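Local coordinates for uncharacterized protein (Nostoc punctiforme, PDB 2R3S) that probably transfers a methyl group from S-adenosylmethionine to a hydroxyl of an unidentified substrate, working as a two-chain O-methyltransferase, at residues A[24-28]-A[93-98]; A[242-247]-A[295-301]; A[261-266]-A[331-335]. All blocks are in the same frame, centred on the assembly; numbering follows the deposited sequence. Where two conformers were deposited one is given.

Interaction 1. Residues A[24-28]-A[93-98]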
loop_
_atom_site.group_PDB
_atom_site.type_symbol
_atom_site.label_atom_id
_atom_site.label_comp_id
_atom_site.label_asym_id
_atom_site.label_seq_id
_atom_site.Cartn_x
_atom_site.Cartn_y
_atom_site.Cartn_z
ATOM N N LYS A 24 -3.030 -9.953 2.092
ATOM C CA LYS A 24 -4.416 -10.379 2.157
ATOM C C LYS A 24 -4.589 -11.758 1.520
ATOM O O LYS A 24 -5.188 -12.647 2.126
ATOM C CB LYS A 24 -5.316 -9.344 1.494
ATOM C CG LYS A 24 -6.780 -9.703 1.487
ATOM C CD LYS A 24 -7.638 -8.586 0.879
ATOM C CE LYS A 24 -9.086 -9.018 0.837
ATOM N NZ LYS A 24 -9.972 -7.898 0.656
ATOM N N ALA A 25 -4.060 -11.955 0.316
ATOM C CA ALA A 25 -4.137 -13.278 -0.337
ATOM C C ALA A 25 -3.466 -14.370 0.478
ATOM O O ALA A 25 -4.021 -15.453 0.641
ATOM C CB ALA A 25 -3.555 -13.248 -1.778
ATOM N N ALA A 26 -2.277 -14.083 1.001
ATOM C CA ALA A 26 -1.553 -15.056 1.827
ATOM C C ALA A 26 -2.393 -15.487 3.028
ATOM O O ALA A 26 -2.478 -16.668 3.341
ATOM C CB ALA A 26 -0.153 -14.494 2.282
ATOM N N VAL A 27 -3.035 -14.538 3.693
ATOM C CA VAL A 27 -3.820 -14.845 4.883
ATOM C C VAL A 27 -5.087 -15.625 4.549
ATOM O O VAL A 27 -5.404 -16.633 5.207
ATOM C CB VAL A 27 -4.177 -13.564 5.694
ATOM C CG1 VAL A 27 -5.239 -13.890 6.715
ATOM C CG2 VAL A 27 -2.927 -13.011 6.379
ATOM N N GLU A 28 -5.809 -15.148 3.540
ATOM C CA GLU A 28 -7.017 -15.802 3.074
ATOM C C GLU A 28 -6.746 -17.221 2.598
ATOM O O GLU A 28 -7.586 -18.074 2.732
ATOM C CB GLU A 28 -7.654 -15.026 1.927
ATOM C CG GLU A 28 -8.237 -13.723 2.343
ATOM C CD GLU A 28 -8.905 -12.966 1.225
ATOM O OE1 GLU A 28 -8.635 -13.210 0.033
ATOM O OE2 GLU A 28 -9.664 -12.068 1.569
ATOM N N TYR A 93 -1.496 -15.640 16.871
ATOM C CA TYR A 93 -2.035 -15.389 15.548
ATOM C C TYR A 93 -2.902 -14.158 15.551
ATOM O O TYR A 93 -3.871 -14.096 16.286
ATOM C CB TYR A 93 -2.852 -16.590 15.079
ATOM C CG TYR A 93 -3.513 -16.383 13.740
ATOM C CD1 TYR A 93 -2.775 -16.427 12.584
ATOM C CD2 TYR A 93 -4.881 -16.148 13.634
ATOM C CE1 TYR A 93 -3.339 -16.217 11.370
ATOM C CE2 TYR A 93 -5.471 -15.963 12.392
ATOM C CZ TYR A 93 -4.689 -15.997 11.264
ATOM O OH TYR A 93 -5.216 -15.813 10.011
ATOM N N VAL A 94 -2.558 -13.188 14.707
ATOM C CA VAL A 94 -3.347 -11.979 14.544
ATOM C C VAL A 94 -3.858 -11.789 13.116
ATOM O O VAL A 94 -4.475 -10.795 12.799
ATOM C CB VAL A 94 -2.544 -10.739 14.961
ATOM C CG1 VAL A 94 -2.364 -10.724 16.500
ATOM C CG2 VAL A 94 -1.235 -10.699 14.232
ATOM N N GLY A 95 -3.656 -12.767 12.264
ATOM C CA GLY A 95 -3.934 -12.605 10.856
ATOM C C GLY A 95 -5.349 -12.195 10.496
ATOM O O GLY A 95 -5.534 -11.566 9.482
ATOM N N ASP A 96 -6.344 -12.550 11.308
ATOM C CA ASP A 96 -7.717 -12.206 10.966
ATOM C C ASP A 96 -8.075 -10.766 11.291
ATOM O O ASP A 96 -9.203 -10.344 11.036
ATOM C CB ASP A 96 -8.695 -13.207 11.565
ATOM C CG ASP A 96 -8.529 -14.633 10.958
ATOM O OD1 ASP A 96 -7.873 -14.825 9.897
ATOM O OD2 ASP A 96 -9.054 -15.569 11.566
ATOM N N ALA A 97 -7.112 -9.991 11.797
ATOM C CA ALA A 97 -7.309 -8.538 11.933
ATOM C C ALA A 97 -7.693 -7.911 10.593
ATOM O O ALA A 97 -8.360 -6.862 10.572
ATOM C CB ALA A 97 -6.044 -7.834 12.535
ATOM N N ILE A 98 -7.289 -8.530 9.478
ATOM C CA ILE A 98 -7.633 -7.994 8.149
ATOM C C ILE A 98 -9.155 -7.918 7.925
ATOM O O ILE A 98 -9.618 -7.184 7.056
ATOM C CB ILE A 98 -6.985 -8.793 6.951
ATOM C CG1 ILE A 98 -7.526 -10.236 6.863
ATOM C CG2 ILE A 98 -5.455 -8.768 7.020
ATOM C CD1 ILE A 98 -7.206 -10.945 5.462
HETATM O O HOH W 1 -4.327 -17.211 7.634
#
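Two torsions set up the meeting of Val27 and Ile98. In Val27, CG1 stands anti to the backbone N (chi1 167°), which carries that methyl out from the helix toward the 93-98 segment; in Ile98, CG1 sits between the backbone N and the carbonyl carbon (chi1 65°) and sends CD1 back toward the helix. The two side chains overlap head to tail, and Val27 CG1 touches Ile98 CD1 at 3.8 Å. The same valine methyl, Val27 CG1, also rests 3.6 Å from Gly95 O. Lys24 and Glu28, one turn apart, bring only their CG atoms near Ile98 CD1; the carboxylate of Glu28 goes on to Thr114 of the second subunit. No direct hydrogen bond joins the segments, but water 1 donates both to Val27 O (2.7 Å) and to Tyr93 OH (2.9 Å). Tyr93 OH in turn donates to Asp96 OD1 at 2.8 Å, reaching it from above the carboxylate plane, and Asp96 also forms a salt bridge with Arg88. Gly95 N lies over one face of the tyrosine ring, 3.4 Å above it. Ile98 packs on Val14 of the second subunit, consistent with helix 17-28 meeting this loop at the subunit interface, as in the dimerisation region of O-methyltransferases.

Interaction 2. Residues A[242-247]-A[295-301]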
loop_
_atom_site.group_PDB
_atom_site.type_symbol
_atom_site.label_atom_id
_atom_site.label_comp_id
_atom_site.label_asym_id
_atom_site.label_seq_id
_atom_site.Cartn_x
_atom_site.Cartn_y
_atom_site.Cartn_z
ATOM N N LEU A 242 -12.030 8.683 21.535
ATOM C CA LEU A 242 -12.064 10.145 21.403
ATOM C C LEU A 242 -11.541 10.640 20.072
ATOM O O LEU A 242 -12.013 11.648 19.578
ATOM C CB LEU A 242 -11.313 10.836 22.551
ATOM C CG LEU A 242 -11.981 10.845 23.937
ATOM C CD1 LEU A 242 -11.077 11.671 24.846
ATOM C CD2 LEU A 242 -13.435 11.405 23.908
ATOM N N HIS A 243 -10.581 9.921 19.483
ATOM C CA HIS A 243 -10.006 10.296 18.172
ATOM C C HIS A 243 -10.963 10.454 16.991
ATOM O O HIS A 243 -10.608 11.087 15.988
ATOM C CB HIS A 243 -8.861 9.338 17.767
ATOM C CG HIS A 243 -9.208 7.873 17.738
ATOM N ND1 HIS A 243 -8.452 6.930 18.405
ATOM C CD2 HIS A 243 -10.170 7.184 17.075
ATOM C CE1 HIS A 243 -8.935 5.723 18.158
ATOM N NE2 HIS A 243 -9.984 5.852 17.358
ATOM N N HIS A 244 -12.161 9.882 17.090
ATOM C CA HIS A 244 -13.213 10.016 16.054
ATOM C C HIS A 244 -13.917 11.373 15.966
ATOM O O HIS A 244 -14.542 11.683 14.958
ATOM C CB HIS A 244 -14.291 8.962 16.298
ATOM C CG HIS A 244 -13.791 7.561 16.175
ATOM N ND1 HIS A 244 -13.663 6.726 17.260
ATOM C CD2 HIS A 244 -13.350 6.860 15.098
ATOM C CE1 HIS A 244 -13.179 5.562 16.853
ATOM N NE2 HIS A 244 -12.973 5.620 15.549
ATOM N N PHE A 245 -13.833 12.190 17.011
ATOM C CA PHE A 245 -14.694 13.380 17.091
ATOM C C PHE A 245 -13.896 14.675 17.123
ATOM O O PHE A 245 -12.740 14.652 17.522
ATOM C CB PHE A 245 -15.567 13.241 18.340
ATOM C CG PHE A 245 -16.231 11.891 18.449
ATOM C CD1 PHE A 245 -17.315 11.571 17.656
ATOM C CD2 PHE A 245 -15.744 10.934 19.316
ATOM C CE1 PHE A 245 -17.924 10.315 17.756
ATOM C CE2 PHE A 245 -16.321 9.692 19.407
ATOM C CZ PHE A 245 -17.420 9.378 18.628
ATOM N N ASP A 246 -14.495 15.794 16.700
ATOM C CA ASP A 246 -13.874 17.110 16.941
ATOM C C ASP A 246 -13.748 17.403 18.432
ATOM O O ASP A 246 -14.298 16.693 19.278
ATOM C CB ASP A 246 -14.530 18.283 16.162
ATOM C CG ASP A 246 -16.015 18.462 16.454
ATOM O OD1 ASP A 246 -16.438 18.315 17.609
ATOM O OD2 ASP A 246 -16.754 18.763 15.504
ATOM N N VAL A 247 -12.969 18.437 18.737
ATOM C CA VAL A 247 -12.667 18.843 20.110
ATOM C C VAL A 247 -13.903 19.238 20.962
ATOM O O VAL A 247 -13.955 18.952 22.165
ATOM C CB VAL A 247 -11.642 20.024 20.100
ATOM C CG1 VAL A 247 -11.552 20.677 21.485
ATOM C CG2 VAL A 247 -10.264 19.533 19.626
ATOM N N THR A 295 -13.591 9.590 9.113
ATOM C CA THR A 295 -14.425 10.348 10.034
ATOM C C THR A 295 -14.499 11.808 9.521
ATOM O O THR A 295 -13.621 12.246 8.740
ATOM C CB THR A 295 -13.892 10.344 11.483
ATOM O OG1 THR A 295 -12.748 11.194 11.587
ATOM C CG2 THR A 295 -13.529 8.937 11.986
ATOM N N PRO A 296 -15.581 12.547 9.873
ATOM C CA PRO A 296 -15.681 13.955 9.439
ATOM C C PRO A 296 -14.705 14.947 10.085
ATOM O O PRO A 296 -14.279 15.851 9.404
ATOM C CB PRO A 296 -17.157 14.332 9.757
ATOM C CG PRO A 296 -17.873 12.982 9.912
ATOM C CD PRO A 296 -16.814 12.100 10.550
ATOM N N ASN A 297 -14.414 14.809 11.376
ATOM C CA ASN A 297 -13.615 15.737 12.164
ATOM C C ASN A 297 -12.678 15.029 13.157
ATOM O O ASN A 297 -12.223 15.660 14.110
ATOM C CB ASN A 297 -14.516 16.672 13.015
ATOM C CG ASN A 297 -15.821 17.082 12.325
ATOM O OD1 ASN A 297 -15.813 17.773 11.298
ATOM N ND2 ASN A 297 -16.959 16.690 12.926
ATOM N N GLY A 298 -12.457 13.724 13.013
ATOM C CA GLY A 298 -11.607 12.998 13.962
ATOM C C GLY A 298 -10.126 13.351 13.739
ATOM O O GLY A 298 -9.780 13.916 12.714
ATOM N N ASP A 299 -9.264 12.992 14.686
ATOM C CA ASP A 299 -7.830 13.322 14.624
ATOM C C ASP A 299 -7.097 12.440 15.609
ATOM O O ASP A 299 -7.709 11.901 16.536
ATOM C CB ASP A 299 -7.629 14.796 15.006
ATOM C CG ASP A 299 -6.360 15.437 14.407
ATOM O OD1 ASP A 299 -5.467 14.761 13.853
ATOM O OD2 ASP A 299 -6.295 16.667 14.512
ATOM N N ALA A 300 -5.788 12.286 15.418
ATOM C CA ALA A 300 -4.935 11.680 16.436
ATOM C C ALA A 300 -4.411 12.855 17.264
ATOM O O ALA A 300 -3.530 13.602 16.828
ATOM C CB ALA A 300 -3.795 10.880 15.812
ATOM N N TYR A 301 -4.971 13.018 18.454
ATOM C CA TYR A 301 -4.719 14.169 19.285
ATOM C C TYR A 301 -3.495 13.986 20.169
ATOM O O TYR A 301 -3.259 12.915 20.720
ATOM C CB TYR A 301 -5.940 14.441 20.159
ATOM C CG TYR A 301 -7.146 14.931 19.400
ATOM C CD1 TYR A 301 -7.147 16.169 18.781
ATOM C CD2 TYR A 301 -8.301 14.168 19.322
ATOM C CE1 TYR A 301 -8.258 16.617 18.085
ATOM C CE2 TYR A 301 -9.416 14.631 18.670
ATOM C CZ TYR A 301 -9.385 15.841 18.036
ATOM O OH TYR A 301 -10.486 16.283 17.356
HETATM O O HOH W 2 -15.775 13.284 13.445
HETATM O O HOH W 3 -17.306 15.173 15.876
#
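His243 and Asp299 hold the tight side of this contact, which joins the loop between strand 233-239 and helix 247-260 to the loop between helices 282-294 and 303-312 of the methyltransferase domain. Asp299 N donates to His243 O over 2.7 Å, in the carbonyl plane, and Gly298 CA comes within 3.0 Å of His243 O and 3.4 Å of His244 O. Tyr301, itself buried, continues the tight side. With its CG anti to the carbonyl carbon (chi1 -69°), the ring reaches across to put Tyr301 OH on a lone pair of Phe245 O at 2.8 Å, while Val247 CG2 packs against Tyr301 CE1 at 3.9 Å. At the far end of 295-301, Thr295 CG2 meets the His244 ring at its edge, by CD2. Thr295 OG1 accepts from Gly298 N in an ST motif and also hydrogen-bonds Met291 O.

The Asp246-Asn297 side is looser and wetter. Water 2 joins His244 O to Asn297 N, and water 3 accepts from Asp246 N; the place of the Asn297 amide is uncertain. Asp246 caps the helix that follows, and its OD1 also bonds Thr249.

Two backbone carbonyls, His243 O and Phe245 O, thus accept one direct bond each, from a backbone N-H and from the tyrosine hydroxyl. His243 and Asp299 spend their polar ends outside, on Asp271 and on Arg57 of the second subunit.

Interaction 3. Residues A[261-266]-A[331-335]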
loop_
_atom_site.group_PDB
_atom_site.type_symbol
_atom_site.label_atom_id
_atom_site.label_comp_id
_atom_site.label_asym_id
_atom_site.label_seq_id
_atom_site.Cartn_x
_atom_site.Cartn_y
_atom_site.Cartn_z
ATOM N N LEU A 261 -19.148 10.806 37.403
ATOM C CA LEU A 261 -18.086 10.316 38.292
ATOM C C LEU A 261 -18.426 10.507 39.762
ATOM O O LEU A 261 -19.124 11.449 40.114
ATOM C CB LEU A 261 -16.747 11.016 38.014
ATOM C CG LEU A 261 -15.937 10.616 36.772
ATOM C CD1 LEU A 261 -14.843 11.682 36.552
ATOM C CD2 LEU A 261 -15.340 9.205 36.897
ATOM N N ALA A 262 -17.902 9.615 40.600
ATOM C CA ALA A 262 -17.883 9.787 42.049
ATOM C C ALA A 262 -16.852 10.836 42.461
ATOM O O ALA A 262 -16.064 11.310 41.645
ATOM C CB ALA A 262 -17.565 8.465 42.747
ATOM N N VAL A 263 -16.840 11.152 43.752
ATOM C CA VAL A 263 -16.003 12.211 44.306
ATOM C C VAL A 263 -14.562 12.107 43.852
ATOM O O VAL A 263 -14.000 13.077 43.354
ATOM C CB VAL A 263 -16.059 12.200 45.858
ATOM C CG1 VAL A 263 -15.007 13.151 46.463
ATOM C CG2 VAL A 263 -17.470 12.571 46.325
ATOM N N GLU A 264 -13.968 10.933 44.018
ATOM C CA GLU A 264 -12.549 10.725 43.701
ATOM C C GLU A 264 -12.393 9.964 42.344
ATOM O O GLU A 264 -11.459 9.173 42.152
ATOM C CB GLU A 264 -11.890 9.952 44.858
ATOM C CG GLU A 264 -10.715 10.633 45.495
ATOM C CD GLU A 264 -11.147 11.708 46.456
ATOM O OE2 GLU A 264 -10.488 12.766 46.474
ATOM N N GLY A 265 -13.303 10.236 41.410
ATOM C CA GLY A 265 -13.384 9.499 40.156
ATOM C C GLY A 265 -12.250 9.780 39.187
ATOM O O GLY A 265 -11.610 10.836 39.246
ATOM N N LYS A 266 -12.008 8.821 38.291
ATOM C CA LYS A 266 -10.894 8.876 37.345
ATOM C C LYS A 266 -11.324 8.434 35.953
ATOM O O LYS A 266 -12.097 7.500 35.809
ATOM C CB LYS A 266 -9.755 7.993 37.846
ATOM C CG LYS A 266 -8.782 8.747 38.730
ATOM C CD LYS A 266 -7.973 7.868 39.676
ATOM C CE LYS A 266 -8.269 8.217 41.138
ATOM N NZ LYS A 266 -7.489 7.400 42.117
ATOM N N ILE A 331 -3.826 8.419 29.015
ATOM C CA ILE A 331 -3.999 9.622 29.841
ATOM C C ILE A 331 -4.929 9.299 31.018
ATOM O O ILE A 331 -6.044 8.837 30.802
ATOM C CB ILE A 331 -4.623 10.781 29.037
ATOM C CG1 ILE A 331 -3.663 11.247 27.954
ATOM C CG2 ILE A 331 -4.982 11.962 29.927
ATOM C CD1 ILE A 331 -4.298 12.161 26.965
ATOM N N VAL A 332 -4.479 9.517 32.252
ATOM C CA VAL A 332 -5.365 9.481 33.419
ATOM C C VAL A 332 -5.781 10.902 33.788
ATOM O O VAL A 332 -4.918 11.769 33.966
ATOM C CB VAL A 332 -4.710 8.821 34.618
ATOM C CG1 VAL A 332 -5.664 8.810 35.809
ATOM C CG2 VAL A 332 -4.254 7.389 34.236
ATOM N N ALA A 333 -7.092 11.142 33.836
ATOM C CA ALA A 333 -7.671 12.407 34.286
ATOM C C ALA A 333 -8.316 12.198 35.655
ATOM O O ALA A 333 -8.818 11.116 35.943
ATOM C CB ALA A 333 -8.676 12.927 33.316
ATOM N N TYR A 334 -8.276 13.248 36.483
ATOM C CA TYR A 334 -8.781 13.237 37.860
ATOM C C TYR A 334 -9.835 14.307 37.940
ATOM O O TYR A 334 -9.629 15.423 37.451
ATOM C CB TYR A 334 -7.657 13.543 38.852
ATOM C CG TYR A 334 -6.554 12.533 38.785
ATOM C CD1 TYR A 334 -5.551 12.626 37.813
ATOM C CD2 TYR A 334 -6.522 11.457 39.661
ATOM C CE1 TYR A 334 -4.519 11.660 37.725
ATOM C CE2 TYR A 334 -5.518 10.498 39.593
ATOM C CZ TYR A 334 -4.510 10.604 38.625
ATOM O OH TYR A 334 -3.501 9.644 38.575
ATOM N N LYS A 335 -10.970 13.961 38.536
ATOM C CA LYS A 335 -12.117 14.879 38.647
ATOM C C LYS A 335 -11.697 16.163 39.365
ATOM O O LYS A 335 -10.821 16.114 40.243
ATOM C CB LYS A 335 -13.268 14.200 39.423
ATOM C CG LYS A 335 -14.642 14.776 39.148
ATOM C CD LYS A 335 -15.669 14.276 40.168
ATOM C CE LYS A 335 -17.069 14.704 39.796
ATOM N NZ LYS A 335 -18.051 14.128 40.731
ATOM O OXT LYS A 335 -12.203 17.263 39.083
HETATM O O HOH W 4 -10.088 12.003 41.064
#
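Lys335, the C-terminal residue, lays its side chain along the corner made by 261-265. Its CG is anti to the backbone N (chi1 -157°) and the chain stays extended from there, which carries Lys335 NZ as far as Leu261 O, where it donates a 3.0 Å hydrogen bond. The amine comes from above the carbonyl plane, 56° out of it, not along a lone pair. On the way the methylenes lie against Leu261, with Lys335 CG 4.0 Å from Leu261 CD1, and Lys335 CD lies 3.3 Å from Ala262 O. At the other end of the residue, Lys335 N donates to Gly265 O over 3.3 Å, a long but fairly straight bond (163° at the hydrogen). Water 4 also donates to Gly265 O, at 2.6 Å.

One residue along, Lys266 and Tyr334 form an antiparallel non-hydrogen-bonded pair with both side chains on the same face of the sheet. The lysine chain, bent at chi3, slants across the tyrosine, bringing Lys266 CD to 3.6 Å from Tyr334 CE2.

Behind this shell, a type I turn from Ala262 to Gly265 presents Ala262 O and Gly265 O, while Leu261 O lies just before it. Leu261 is backed by Phe315 and Val267, and Ala333 rests on Phe310. Strand 329-334 runs antiparallel to 265-271 in a sheet of order 3-2-1-4-5-7-6, the Rossmann-like methyltransferase arrangement with strand 7 reversed.

With the long arm of Lys335 cut back to an alanine, Leu261 O would probably lose its amine donor and the flank of Leu261 would lie less covered. The lysine's methylenes cover Leu261, then, while its amine, probably charged, is held here by a neutral carbonyl oxygen rather than by an acid.

How the interactions relate
Interactions 2 and 3 both belong to the Rossmann-like methyltransferase domain, and interaction 1 lies on the dimerisation side, its centre about 28 Å from that of interaction 2 and about 39 Å from that of interaction 3. Interaction 1 closes before the other two open. Those two cross along the chain: helix 247-260 runs from 242-247 to 261-266, and from 295-301 the chain passes through helix 303-312 and strand 317-321 before reaching 331-335. Interaction 3 pairs neighbouring strands of the seven-stranded sheet, whereas interaction 2 joins two loops, its nearest atoms about 6 Å from those of interaction 3. Interactions 1 and 2 both touch the second subunit, so the subunit interface reaches both regions.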